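Local structure of TRAP dicarboxylate transporter-DctP subunit (Marinobacter aquaeolei, 4PFI) at residues Q50-Y53 / A54-F57; T201-A204 / Q205-S208; A224-M228 / G229-V233; S275-A278 / W279-E283; V302-E306 / D307-A311. The protein probably captures a small organic solute, perhaps a dicarboxylate, in the periplasm and hands it to a TRAP transporter. All coordinates share one frame; numbering follows the deposited sequence.

How the interactions relate
All five contacts are local, between residues close along the chain. Interactions 1, 3, 4 and 5 are partly buried. Interactions 1 and 4 lie within helices and touch, Tyr53 of helix 49-65 packing on Ala278 of helix 263-296. Interaction 2 is the surface contact, where helix 203-212 starts with water in its first bonds. It touches interaction 3, the end of helix 222-228: Val206 packs on Phe230, and Tyr207 probably bonds Glu232. Interaction 5 starts helix 306-316 and stands apart, its centre about 24 Å or more from the others. The chemistry follows place. Mid-helix contacts rest on backbone bonds and packing, whereas helix ends use water, a glycine turn or charged side chains.

Interaction 1: Q50-Y53 / A54-F57; sequences QHLY and AQQF
Ala54 N donates to Gln50 O at 2.8 Å, in a helical bond between residues four apart. The same i to i+4 bond recurs from Gln55 N to His51 O and from Phe57 N to Tyr53 O. The Gln56 N to Leu52 O bond is longer, at 3.2 Å. On the outer side of this turn, His51 and Gln55 cross obliquely. Imidazole and amide planes stand 69° apart. Gln55 CG lies 4.3 Å above one face of the His51 ring, toward its rim. His51 CG points opposite its own backbone nitrogen (chi1 -167°), which stands the ring up beside the extended Gln55 chain. The modelled approach of Gln55 OE1 to this ring is too short to trust. Replacing His51 by an alanine would probably cost Gln55 CG the ring face beside it. Leu52 runs alongside Gln55, pointing the same way. The other side of the helix is buried. Tyr53 packs on Ile271 and Leu274 of helix 263-296. Phe57 meets the Phe40 ring edge-to-face, and Ala54 also touches Phe40. The helix thus lies between helix 263-296 and the sheet, as the connection of the beta-alpha-beta unit made by strand 37-41, helix 49-65 and strand 70-74.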
loop_
_atom_site.group_PDB
_atom_site.type_symbol
_atom_site.label_atom_id
_atom_site.label_comp_id
_atom_site.label_asym_id
_atom_site.label_seq_id
_atom_site.Cartn_x
_atom_site.Cartn_y
_atom_site.Cartn_z
ATOM N N GLN A 50 -6.873 6.668 2.269
ATOM C CA GLN A 50 -6.913 6.479 3.708
ATOM C C GLN A 50 -7.895 7.443 4.374
ATOM O O GLN A 50 -8.695 7.037 5.216
ATOM C CB GLN A 50 -5.509 6.640 4.310
ATOM C CG GLN A 50 -4.626 5.446 4.031
ATOM C CD GLN A 50 -3.322 5.449 4.775
ATOM O OE1 GLN A 50 -3.170 6.107 5.811
ATOM N NE2 GLN A 50 -2.350 4.707 4.246
ATOM N N HIS A 51 -7.822 8.717 4.019
ATOM C CA HIS A 51 -8.741 9.684 4.564
ATOM C C HIS A 51 -10.224 9.341 4.205
ATOM O O HIS A 51 -11.098 9.338 5.068
ATOM C CB HIS A 51 -8.387 11.076 4.077
ATOM C CG HIS A 51 -9.084 12.161 4.831
ATOM N ND1 HIS A 51 -9.802 13.156 4.210
ATOM C CD2 HIS A 51 -9.181 12.393 6.163
ATOM C CE1 HIS A 51 -10.307 13.968 5.128
ATOM N NE2 HIS A 51 -9.946 13.525 6.315
ATOM N N LEU A 52 -10.494 9.052 2.935
ATOM C CA LEU A 52 -11.847 8.723 2.513
ATOM C C LEU A 52 -12.363 7.515 3.270
ATOM O O LEU A 52 -13.508 7.498 3.721
ATOM C CB LEU A 52 -11.886 8.453 1.019
ATOM C CG LEU A 52 -11.622 9.717 0.203
ATOM C CD1 LEU A 52 -11.518 9.388 -1.285
ATOM C CD2 LEU A 52 -12.698 10.754 0.474
ATOM N N TYR A 53 -11.507 6.507 3.399
ATOM C CA TYR A 53 -11.842 5.291 4.136
ATOM C C TYR A 53 -12.171 5.655 5.577
ATOM O O TYR A 53 -13.207 5.257 6.119
ATOM C CB TYR A 53 -10.664 4.319 4.110
ATOM C CG TYR A 53 -10.847 3.021 4.871
ATOM C CD1 TYR A 53 -10.596 2.941 6.250
ATOM C CD2 TYR A 53 -11.244 1.858 4.212
ATOM C CE1 TYR A 53 -10.745 1.738 6.947
ATOM C CE2 TYR A 53 -11.396 0.654 4.906
ATOM C CZ TYR A 53 -11.145 0.605 6.266
ATOM O OH TYR A 53 -11.301 -0.592 6.922
ATOM N N ALA A 54 -11.280 6.421 6.193
ATOM C CA ALA A 54 -11.449 6.767 7.593
ATOM C C ALA A 54 -12.735 7.587 7.829
ATOM O O ALA A 54 -13.418 7.390 8.841
ATOM C CB ALA A 54 -10.237 7.487 8.108
ATOM N N GLN A 55 -13.076 8.480 6.896
ATOM C CA GLN A 55 -14.311 9.242 7.015
ATOM C C GLN A 55 -15.516 8.317 7.042
ATOM O O GLN A 55 -16.440 8.521 7.804
ATOM C CB GLN A 55 -14.477 10.184 5.847
ATOM C CG GLN A 55 -13.765 11.475 5.993
ATOM C CD GLN A 55 -13.744 12.229 4.673
ATOM O OE1 GLN A 55 -12.686 12.644 4.195
ATOM N NE2 GLN A 55 -14.912 12.367 4.049
ATOM N N GLN A 56 -15.506 7.318 6.174
ATOM C CA GLN A 56 -16.564 6.332 6.136
ATOM C C GLN A 56 -16.597 5.494 7.414
ATOM O O GLN A 56 -17.676 5.121 7.889
ATOM C CB GLN A 56 -16.360 5.407 4.950
ATOM C CG GLN A 56 -16.533 6.082 3.619
ATOM C CD GLN A 56 -17.995 6.240 3.289
ATOM O OE1 GLN A 56 -18.542 7.341 3.385
ATOM N NE2 GLN A 56 -18.655 5.128 2.938
ATOM N N PHE A 57 -15.422 5.180 7.951
ATOM C CA PHE A 57 -15.330 4.406 9.187
ATOM C C PHE A 57 -15.921 5.214 10.344
ATOM O O PHE A 57 -16.614 4.668 11.200
ATOM C CB PHE A 57 -13.878 4.050 9.496
ATOM C CG PHE A 57 -13.680 3.311 10.794
ATOM C CD1 PHE A 57 -13.876 1.935 10.863
ATOM C CD2 PHE A 57 -13.264 3.979 11.930
ATOM C CE1 PHE A 57 -13.672 1.239 12.048
ATOM C CE2 PHE A 57 -13.056 3.295 13.128
ATOM C CZ PHE A 57 -13.262 1.924 13.192
#

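Interaction 2: T201-A204 / Q205-S208; sequences TPFA and QVYS
Gln205 reaches out past Thr201 and Pro202 at the start of helix 203-212. Its CB sits 3.4 Å from Pro202 O. Its CG, opposite the backbone nitrogen (chi1 174°), comes within 3.9 Å of Thr201 CG2. The chain then runs on extended and crosses Thr201 at about a right angle. Thr201 CG2 also lies 3.5 Å from Gln205 CD and 3.4 Å from Gln205 NE2. Gln205 OE1 lies 3.7 Å from Pro202 CD, alongside the proline ring. The polar partner of Gln205 NE2 is Asp209, one turn on, which accepts its hydrogen bond. The backbone starts the helix loosely. Gln205 N bonds Pro202 O at 3.0 Å, from above the carbonyl plane, and Val206 N bonds Phe203 O. Phe203 O and Tyr207 N are 4.3 Å apart, and a water joins them, accepting from Tyr207 N at 2.8 Å. A second water links Ala204 O to Ser208 N. Water thus takes the place of direct bonds in this surface turn. Val206 CG2 packs against Phe203 CD1 on the inner side. There Val206 and Phe203 rest on Arg180 of strand 178-180. Val206 also reaches Phe230, in the loop between helix 222-228 and strand 236-239.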
loop_
_atom_site.group_PDB
_atom_site.type_symbol
_atom_site.label_atom_id
_atom_site.label_comp_id
_atom_site.label_asym_id
_atom_site.label_seq_id
_atom_site.Cartn_x
_atom_site.Cartn_y
_atom_site.Cartn_z
ATOM N N THR A 201 15.089 7.336 -1.541
ATOM C CA THR A 201 15.053 8.779 -1.316
ATOM C C THR A 201 13.757 9.284 -0.634
ATOM O O THR A 201 12.656 8.914 -1.055
ATOM C CB THR A 201 15.124 9.438 -2.656
ATOM O OG1 THR A 201 16.102 8.750 -3.454
ATOM C CG2 THR A 201 15.489 10.911 -2.507
ATOM N N PRO A 202 13.888 10.115 0.423
ATOM C CA PRO A 202 12.750 10.700 1.147
ATOM C C PRO A 202 11.820 11.447 0.209
ATOM O O PRO A 202 12.268 12.149 -0.707
ATOM C CB PRO A 202 13.409 11.681 2.115
ATOM C CG PRO A 202 14.798 11.169 2.292
ATOM C CD PRO A 202 15.175 10.573 0.974
ATOM N N PHE A 203 10.520 11.301 0.424
ATOM C CA PHE A 203 9.556 11.790 -0.547
ATOM C C PHE A 203 9.697 13.281 -0.834
ATOM O O PHE A 203 9.520 13.715 -1.965
ATOM C CB PHE A 203 8.146 11.522 -0.055
ATOM C CG PHE A 203 7.412 10.519 -0.866
ATOM C CD1 PHE A 203 8.084 9.632 -1.711
ATOM C CD2 PHE A 203 6.029 10.452 -0.785
ATOM C CE1 PHE A 203 7.381 8.692 -2.454
ATOM C CE2 PHE A 203 5.325 9.526 -1.523
ATOM C CZ PHE A 203 5.996 8.643 -2.355
ATOM N N ALA A 204 10.027 14.057 0.190
ATOM C CA ALA A 204 10.012 15.505 0.068
ATOM C C ALA A 204 11.089 15.986 -0.909
ATOM O O ALA A 204 11.096 17.124 -1.380
ATOM C CB ALA A 204 10.211 16.111 1.410
ATOM N N GLN A 205 12.004 15.094 -1.223
ATOM C CA GLN A 205 13.160 15.421 -2.045
ATOM C C GLN A 205 12.945 14.879 -3.481
ATOM O O GLN A 205 13.662 15.247 -4.427
ATOM C CB GLN A 205 14.333 14.716 -1.375
ATOM C CG GLN A 205 15.609 14.761 -2.066
ATOM C CD GLN A 205 16.657 13.972 -1.320
ATOM O OE1 GLN A 205 16.577 13.817 -0.102
ATOM N NE2 GLN A 205 17.669 13.512 -2.045
ATOM N N VAL A 206 11.976 13.991 -3.637
ATOM C CA VAL A 206 11.831 13.277 -4.892
ATOM C C VAL A 206 11.527 14.175 -6.084
ATOM O O VAL A 206 12.121 14.007 -7.151
ATOM C CB VAL A 206 10.805 12.154 -4.767
ATOM C CG1 VAL A 206 10.430 11.566 -6.129
ATOM C CG2 VAL A 206 11.390 11.090 -3.840
ATOM N N TYR A 207 10.635 15.146 -5.901
ATOM C CA TYR A 207 10.264 16.045 -6.987
ATOM C C TYR A 207 11.515 16.675 -7.609
ATOM O O TYR A 207 11.749 16.558 -8.803
ATOM C CB TYR A 207 9.273 17.118 -6.509
ATOM C CG TYR A 207 8.847 18.121 -7.556
ATOM C CD1 TYR A 207 9.677 19.183 -7.930
ATOM C CD2 TYR A 207 7.593 18.015 -8.169
ATOM C CE1 TYR A 207 9.255 20.095 -8.882
ATOM C CE2 TYR A 207 7.161 18.930 -9.106
ATOM C CZ TYR A 207 7.990 19.965 -9.458
ATOM O OH TYR A 207 7.549 20.872 -10.398
ATOM N N SER A 208 12.317 17.324 -6.776
ATOM C CA SER A 208 13.520 17.977 -7.256
ATOM C C SER A 208 14.592 16.990 -7.772
ATOM O O SER A 208 15.213 17.276 -8.788
ATOM C CB SER A 208 14.087 18.960 -6.206
ATOM O OG SER A 208 14.386 18.309 -4.992
HETATM O O HOH W 1 9.237 15.634 -3.524
HETATM O O HOH W 2 11.682 18.095 -3.957
#

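Interaction 3: A224-M228 / G229-V233; sequences AIEEM and GFHEV
A Schellman motif ends helix 222-228, with Gly229 at positive phi (77°), a backbone shape that favours glycine. Phe230 N reaches back to Ile225 O at 3.1 Å. Gly229 N bonds Glu226 O at the same length, but from well above the carbonyl plane. The turn lays Phe230 beside Met228, which is a selenomethionine in this crystal. Met228 CB sits over one face of the ring in a CH-pi contact, 3.6 Å from the centroid of Phe230. The Met228 chain then bends, and Met228 SE lies 4.8 Å from the centroid of the Phe230 ring, obliquely, in a Met-aromatic contact. Across the turn, Ile225 CG2 touches Phe230 CB at 4.1 Å. With an alanine in place of Phe230, Met228 CB would probably lose the ring face it packs on. His231 lies three residues before Gln234, which binds sodium with Asn235 and Gly298. Its ring edge faces the helix end, with His231 CE1 3.8 Å from Glu226 O. His231 ND1 is buried and has no hydrogen-bond partner in the model. Nearby oxygens of Ile225 and Glu226 would probably favour a positive charge on this ring, while sodium about 7 Å from the side chain would oppose it.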
loop_
_atom_site.group_PDB
_atom_site.type_symbol
_atom_site.label_atom_id
_atom_site.label_comp_id
_atom_site.label_asym_id
_atom_site.label_seq_id
_atom_site.Cartn_x
_atom_site.Cartn_y
_atom_site.Cartn_z
ATOM N N ALA A 224 -1.101 9.529 -5.478
ATOM C CA ALA A 224 0.079 10.020 -4.784
ATOM C C ALA A 224 0.998 10.787 -5.781
ATOM O O ALA A 224 1.589 11.819 -5.441
ATOM C CB ALA A 224 0.819 8.881 -4.130
ATOM N N ILE A 225 1.084 10.288 -7.018
ATOM C CA ILE A 225 1.838 10.955 -8.074
ATOM C C ILE A 225 1.281 12.369 -8.356
ATOM O O ILE A 225 2.037 13.341 -8.451
ATOM C CB ILE A 225 1.809 10.110 -9.357
ATOM C CG1 ILE A 225 2.638 8.834 -9.137
ATOM C CG2 ILE A 225 2.334 10.900 -10.549
ATOM C CD1 ILE A 225 2.420 7.763 -10.202
ATOM N N GLU A 226 -0.037 12.474 -8.506
ATOM C CA GLU A 226 -0.673 13.764 -8.742
ATOM C C GLU A 226 -0.443 14.694 -7.542
ATOM O O GLU A 226 -0.088 15.854 -7.709
ATOM C CB GLU A 226 -2.179 13.607 -9.035
ATOM C CG GLU A 226 -2.868 14.884 -9.514
ATOM C CD GLU A 226 -3.113 15.899 -8.397
ATOM O OE1 GLU A 226 -3.355 15.486 -7.235
ATOM O OE2 GLU A 226 -3.061 17.131 -8.666
ATOM N N GLU A 227 -0.680 14.189 -6.337
ATOM C CA GLU A 227 -0.545 14.990 -5.120
ATOM C C GLU A 227 0.874 15.597 -4.955
ATOM O O GLU A 227 1.008 16.757 -4.552
ATOM C CB GLU A 227 -0.864 14.143 -3.891
ATOM C CG GLU A 227 -0.960 14.948 -2.620
ATOM C CD GLU A 227 -2.036 16.040 -2.707
ATOM O OE1 GLU A 227 -3.157 15.766 -3.219
ATOM O OE2 GLU A 227 -1.750 17.184 -2.280
HETATM N N MSE A 228 1.920 14.816 -5.258
HETATM C CA MSE A 228 3.305 15.262 -5.116
HETATM C C MSE A 228 3.771 16.002 -6.346
HETATM O O MSE A 228 4.873 16.520 -6.372
HETATM C CB MSE A 228 4.245 14.052 -4.963
HETATM C CG MSE A 228 3.722 12.923 -4.107
HETATM SE SE MSE A 228 4.708 12.755 -2.504
HETATM C CE MSE A 228 4.070 14.504 -1.871
ATOM N N GLY A 229 2.982 15.958 -7.403
ATOM C CA GLY A 229 3.325 16.680 -8.603
ATOM C C GLY A 229 4.408 16.041 -9.474
ATOM O O GLY A 229 4.984 16.717 -10.304
ATOM N N PHE A 230 4.665 14.752 -9.327
ATOM C CA PHE A 230 5.731 14.100 -10.122
ATOM C C PHE A 230 5.432 14.093 -11.621
ATOM O O PHE A 230 6.324 13.924 -12.454
ATOM C CB PHE A 230 5.962 12.656 -9.658
ATOM C CG PHE A 230 6.363 12.532 -8.217
ATOM C CD1 PHE A 230 6.972 13.575 -7.557
ATOM C CD2 PHE A 230 6.148 11.351 -7.539
ATOM C CE1 PHE A 230 7.343 13.448 -6.248
ATOM C CE2 PHE A 230 6.506 11.212 -6.228
ATOM C CZ PHE A 230 7.112 12.256 -5.572
ATOM N N HIS A 231 4.164 14.266 -11.966
ATOM C CA HIS A 231 3.808 14.239 -13.366
ATOM C C HIS A 231 4.344 15.492 -14.075
ATOM O O HIS A 231 4.439 15.496 -15.295
ATOM C CB HIS A 231 2.297 14.097 -13.560
ATOM C CG HIS A 231 1.502 15.219 -12.964
ATOM N ND1 HIS A 231 1.391 15.417 -11.615
ATOM C CD2 HIS A 231 0.770 16.189 -13.564
ATOM C CE1 HIS A 231 0.629 16.485 -11.388
ATOM N NE2 HIS A 231 0.244 16.965 -12.552
ATOM N N GLU A 232 4.687 16.537 -13.325
ATOM C CA GLU A 232 5.262 17.772 -13.902
ATOM C C GLU A 232 6.726 17.594 -14.337
ATOM O O GLU A 232 7.222 18.359 -15.127
ATOM C CB GLU A 232 5.203 18.937 -12.890
ATOM C CG GLU A 232 3.801 19.307 -12.452
ATOM C CD GLU A 232 3.709 20.422 -11.388
ATOM O OE1 GLU A 232 4.742 20.958 -10.892
ATOM O OE2 GLU A 232 2.565 20.748 -11.018
ATOM N N VAL A 233 7.394 16.571 -13.810
ATOM C CA VAL A 233 8.814 16.397 -13.990
ATOM C C VAL A 233 9.083 14.988 -14.540
ATOM O O VAL A 233 10.194 14.455 -14.444
ATOM C CB VAL A 233 9.596 16.718 -12.657
ATOM C CG1 VAL A 233 9.500 18.212 -12.328
ATOM C CG2 VAL A 233 9.082 15.868 -11.483
#

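Interaction 4: S275-A278 / W279-E283; sequences SEEA and WTLQE
The backbone from Ser275 to Glu283 is helical, with Leu281 N bonded to Glu277 O at 2.8 Å and Gln282 N to Ala278 O at 3.1 Å. This is the middle of the long alpha helix 263-296. A long helix running across both lobes is a known feature of TRAP solute-binding proteins. The turn before is more loosely bonded. Trp279 N is 3.4 Å from Ser275 O, and Thr280 N is 3.5 Å from Glu276 O. Both bonds are weak, and each nitrogen also makes a weak bond to the carbonyl three residues back. Trp279 turns its indole so that CD1 lies 3.0 Å from Ser275 O, which meets the ring at its edge. The rest of the ring packs on Ala127, Arg128 and Leu131 of helix 124-132, where Ser275 OG bonds Glu132, and on Pro156 of strand 149-164, where Ala278 fits its small side chain against Val155 and Pro156. On another side, the Glu277 and Leu281 side chains slant across each other. The Glu277 chain bends at its second torsion (86°), which brings the carboxylate back over Leu281. Glu277 CG touches Leu281 CD1 at 3.8 Å, and Glu277 OE2 lies 4.0 Å from Leu281 CG. Gln282 OE1 accepts a hydrogen bond from Asn286. Gln282 CG, set between its own backbone nitrogen and carbonyl carbon, lies 3.3 Å from Ala278 O.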
loop_
_atom_site.group_PDB
_atom_site.type_symbol
_atom_site.label_atom_id
_atom_site.label_comp_id
_atom_site.label_asym_id
_atom_site.label_seq_id
_atom_site.Cartn_x
_atom_site.Cartn_y
_atom_site.Cartn_z
ATOM N N SER A 275 -14.241 -3.010 3.253
ATOM C CA SER A 275 -13.318 -3.676 2.347
ATOM C C SER A 275 -13.760 -3.459 0.896
ATOM O O SER A 275 -12.966 -3.050 0.044
ATOM C CB SER A 275 -13.270 -5.172 2.642
ATOM O OG SER A 275 -12.932 -5.901 1.473
ATOM N N GLU A 276 -15.043 -3.716 0.647
ATOM C CA GLU A 276 -15.627 -3.691 -0.688
ATOM C C GLU A 276 -15.732 -2.268 -1.213
ATOM O O GLU A 276 -15.437 -1.989 -2.386
ATOM C CB GLU A 276 -17.016 -4.330 -0.633
ATOM C CG GLU A 276 -17.750 -4.434 -1.958
ATOM C CD GLU A 276 -19.051 -5.239 -1.844
ATOM O OE1 GLU A 276 -19.969 -4.979 -2.655
ATOM O OE2 GLU A 276 -19.162 -6.124 -0.952
ATOM N N GLU A 277 -16.177 -1.369 -0.346
ATOM C CA GLU A 277 -16.279 0.042 -0.699
ATOM C C GLU A 277 -14.882 0.614 -0.971
ATOM O O GLU A 277 -14.718 1.507 -1.786
ATOM C CB GLU A 277 -16.963 0.805 0.440
ATOM C CG GLU A 277 -16.921 2.322 0.314
ATOM C CD GLU A 277 -18.051 2.899 -0.532
ATOM O OE1 GLU A 277 -18.968 2.136 -0.926
ATOM O OE2 GLU A 277 -18.022 4.127 -0.794
ATOM N N ALA A 278 -13.876 0.094 -0.279
ATOM C CA ALA A 278 -12.513 0.565 -0.473
ATOM C C ALA A 278 -12.046 0.285 -1.906
ATOM O O ALA A 278 -11.352 1.091 -2.486
ATOM C CB ALA A 278 -11.575 -0.088 0.526
ATOM N N TRP A 279 -12.426 -0.861 -2.464
ATOM C CA TRP A 279 -12.053 -1.170 -3.830
ATOM C C TRP A 279 -12.664 -0.150 -4.772
ATOM O O TRP A 279 -12.062 0.225 -5.772
ATOM C CB TRP A 279 -12.454 -2.582 -4.215
ATOM C CG TRP A 279 -11.514 -3.565 -3.609
ATOM C CD1 TRP A 279 -11.640 -4.183 -2.385
ATOM C CD2 TRP A 279 -10.292 -4.048 -4.175
ATOM N NE1 TRP A 279 -10.566 -5.003 -2.165
ATOM C CE2 TRP A 279 -9.726 -4.943 -3.245
ATOM C CE3 TRP A 279 -9.623 -3.819 -5.379
ATOM C CZ2 TRP A 279 -8.529 -5.611 -3.483
ATOM C CZ3 TRP A 279 -8.418 -4.478 -5.609
ATOM C CH2 TRP A 279 -7.888 -5.363 -4.670
ATOM N N THR A 280 -13.839 0.343 -4.415
ATOM C CA THR A 280 -14.526 1.291 -5.270
ATOM C C THR A 280 -14.005 2.711 -5.073
ATOM O O THR A 280 -13.914 3.467 -6.022
ATOM C CB THR A 280 -16.038 1.253 -5.034
ATOM O OG1 THR A 280 -16.540 -0.043 -5.406
ATOM C CG2 THR A 280 -16.743 2.356 -5.853
ATOM N N LEU A 281 -13.658 3.072 -3.845
ATOM C CA LEU A 281 -13.131 4.401 -3.573
ATOM C C LEU A 281 -11.803 4.586 -4.284
ATOM O O LEU A 281 -11.533 5.645 -4.857
ATOM C CB LEU A 281 -12.908 4.583 -2.080
ATOM C CG LEU A 281 -14.166 4.861 -1.254
ATOM C CD1 LEU A 281 -13.882 4.642 0.228
ATOM C CD2 LEU A 281 -14.666 6.288 -1.514
ATOM N N GLN A 282 -10.965 3.561 -4.277
ATOM C CA GLN A 282 -9.642 3.767 -4.824
ATOM C C GLN A 282 -9.706 3.787 -6.346
ATOM O O GLN A 282 -9.014 4.589 -6.962
ATOM C CB GLN A 282 -8.603 2.761 -4.290
ATOM C CG GLN A 282 -8.843 1.328 -4.673
ATOM C CD GLN A 282 -8.480 1.063 -6.108
ATOM O OE1 GLN A 282 -7.853 1.892 -6.761
ATOM N NE2 GLN A 282 -8.889 -0.081 -6.618
ATOM N N GLU A 283 -10.530 2.930 -6.953
ATOM C CA GLU A 283 -10.649 2.912 -8.421
ATOM C C GLU A 283 -11.058 4.302 -8.926
ATOM O O GLU A 283 -10.466 4.833 -9.868
ATOM C CB GLU A 283 -11.686 1.872 -8.889
ATOM C CG GLU A 283 -11.795 1.751 -10.422
ATOM C CD GLU A 283 -12.801 0.706 -10.883
ATOM O OE1 GLU A 283 -13.504 0.133 -10.028
ATOM O OE2 GLU A 283 -12.898 0.454 -12.108
#

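Interaction 5: V302-E306 / D307-A311; sequences VRLTE and DERAA
Glu308 stretches its side chain back to the residue before its own helix, and its OE1 takes the Thr305 N-H on the anti side of the carboxylate. The bond from Thr305 N to Glu308 OE1 is 3.1 Å long and nearly straight, with the donor 24° out of the carboxylate plane. The return bond runs from Glu308 N to Thr305 OG1, also at 3.1 Å. Thr305 holds OG1 between its backbone nitrogen and carbonyl carbon (chi1 62°), and this turns the hydroxyl toward the first helical turn. The two bonds make a capping box, with Thr305 as N-cap of helix 306-316. Arg309 N on Thr305 O, at 2.9 Å, begins the regular helical bonding. Leu304 closes the inner side, its CB 3.8 Å from Arg309 CG and its CD2 3.6 Å from Glu308 OE1. Leu304 follows strand 300-303, which pairs in parallel with strand 236-239. Glu306 and Arg309 run side by side and form a salt bridge. Arg309 NH1 stands 3.2 Å from Glu306 OE1, by a weak bond, and 3.3 Å from Glu306 OE2 on its syn side. The carboxylate and guanidinium planes are 51° apart. Both charges have further partners. Arg309 also pairs with Glu122 and donates to the carbonyls of Ala240 and Arg241, while Glu306 OE2 pairs with the Arg241 side chain.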
loop_
_atom_site.group_PDB
_atom_site.type_symbol
_atom_site.label_atom_id
_atom_site.label_comp_id
_atom_site.label_asym_id
_atom_site.label_seq_id
_atom_site.Cartn_x
_atom_site.Cartn_y
_atom_site.Cartn_z
ATOM N N VAL A 302 1.132 4.668 -20.890
ATOM C CA VAL A 302 1.457 3.434 -21.587
ATOM C C VAL A 302 0.911 2.275 -20.770
ATOM O O VAL A 302 1.299 2.131 -19.630
ATOM C CB VAL A 302 2.998 3.284 -21.736
ATOM C CG1 VAL A 302 3.338 1.905 -22.299
ATOM C CG2 VAL A 302 3.580 4.408 -22.620
ATOM N N ARG A 303 -0.019 1.492 -21.308
ATOM C CA ARG A 303 -0.443 0.253 -20.631
ATOM C C ARG A 303 0.277 -0.906 -21.282
ATOM O O ARG A 303 0.153 -1.101 -22.472
ATOM C CB ARG A 303 -1.957 0.021 -20.700
ATOM C CG ARG A 303 -2.724 1.329 -20.533
ATOM C CD ARG A 303 -3.926 1.231 -19.610
ATOM N NE ARG A 303 -4.441 2.572 -19.308
ATOM C CZ ARG A 303 -4.926 2.938 -18.124
ATOM N NH1 ARG A 303 -5.360 4.181 -17.933
ATOM N NH2 ARG A 303 -4.974 2.042 -17.118
ATOM N N LEU A 304 1.051 -1.651 -20.501
ATOM C CA LEU A 304 1.784 -2.792 -21.039
ATOM C C LEU A 304 0.831 -3.861 -21.592
ATOM O O LEU A 304 -0.247 -4.093 -21.028
ATOM C CB LEU A 304 2.686 -3.399 -19.969
ATOM C CG LEU A 304 3.801 -2.489 -19.442
ATOM C CD1 LEU A 304 4.742 -3.309 -18.554
ATOM C CD2 LEU A 304 4.578 -1.757 -20.551
ATOM N N THR A 305 1.220 -4.480 -22.701
ATOM C CA THR A 305 0.505 -5.634 -23.255
ATOM C C THR A 305 0.755 -6.852 -22.384
ATOM O O THR A 305 1.680 -6.855 -21.577
ATOM C CB THR A 305 1.021 -6.008 -24.640
ATOM O OG1 THR A 305 2.405 -6.388 -24.532
ATOM C CG2 THR A 305 0.856 -4.848 -25.625
ATOM N N GLU A 306 -0.054 -7.887 -22.557
ATOM C CA GLU A 306 0.133 -9.135 -21.810
ATOM C C GLU A 306 1.517 -9.743 -22.058
ATOM O O GLU A 306 2.143 -10.238 -21.129
ATOM C CB GLU A 306 -0.982 -10.129 -22.129
ATOM C CG GLU A 306 -2.314 -9.738 -21.498
ATOM C CD GLU A 306 -2.222 -9.508 -19.981
ATOM O OE1 GLU A 306 -1.823 -10.448 -19.245
ATOM O OE2 GLU A 306 -2.541 -8.379 -19.522
ATOM N N ASP A 307 2.009 -9.673 -23.291
ATOM C CA ASP A 307 3.352 -10.161 -23.593
ATOM C C ASP A 307 4.421 -9.407 -22.801
ATOM O O ASP A 307 5.344 -10.004 -22.258
ATOM C CB ASP A 307 3.650 -10.035 -25.086
ATOM C CG ASP A 307 2.971 -11.112 -25.909
ATOM O OD1 ASP A 307 2.190 -11.900 -25.327
ATOM O OD2 ASP A 307 3.204 -11.156 -27.141
ATOM N N GLU A 308 4.300 -8.089 -22.747
ATOM C CA GLU A 308 5.282 -7.275 -22.043
ATOM C C GLU A 308 5.212 -7.571 -20.544
ATOM O O GLU A 308 6.233 -7.665 -19.876
ATOM C CB GLU A 308 5.076 -5.781 -22.354
ATOM C CG GLU A 308 5.500 -5.381 -23.762
ATOM C CD GLU A 308 4.988 -3.988 -24.198
ATOM O OE1 GLU A 308 3.959 -3.493 -23.677
ATOM O OE2 GLU A 308 5.628 -3.372 -25.077
ATOM N N ARG A 309 4.006 -7.747 -20.020
ATOM C CA ARG A 309 3.846 -8.058 -18.612
ATOM C C ARG A 309 4.476 -9.404 -18.301
ATOM O O ARG A 309 5.152 -9.569 -17.283
ATOM C CB ARG A 309 2.372 -8.054 -18.223
ATOM C CG ARG A 309 1.778 -6.665 -18.348
ATOM C CD ARG A 309 0.318 -6.576 -17.924
ATOM N NE ARG A 309 0.167 -6.738 -16.479
ATOM C CZ ARG A 309 -0.470 -7.743 -15.899
ATOM N NH1 ARG A 309 -1.043 -8.695 -16.630
ATOM N NH2 ARG A 309 -0.546 -7.792 -14.579
ATOM N N ALA A 310 4.243 -10.362 -19.196
ATOM C CA ALA A 310 4.725 -11.722 -19.025
ATOM C C ALA A 310 6.247 -11.718 -18.950
ATOM O O ALA A 310 6.826 -12.471 -18.180
ATOM C CB ALA A 310 4.247 -12.601 -20.157
ATOM N N ALA A 311 6.887 -10.846 -19.720
ATOM C CA ALA A 311 8.338 -10.745 -19.695
ATOM C C ALA A 311 8.861 -10.224 -18.332
ATOM O O ALA A 311 9.905 -10.669 -17.838
ATOM C CB ALA A 311 8.842 -9.870 -20.861
#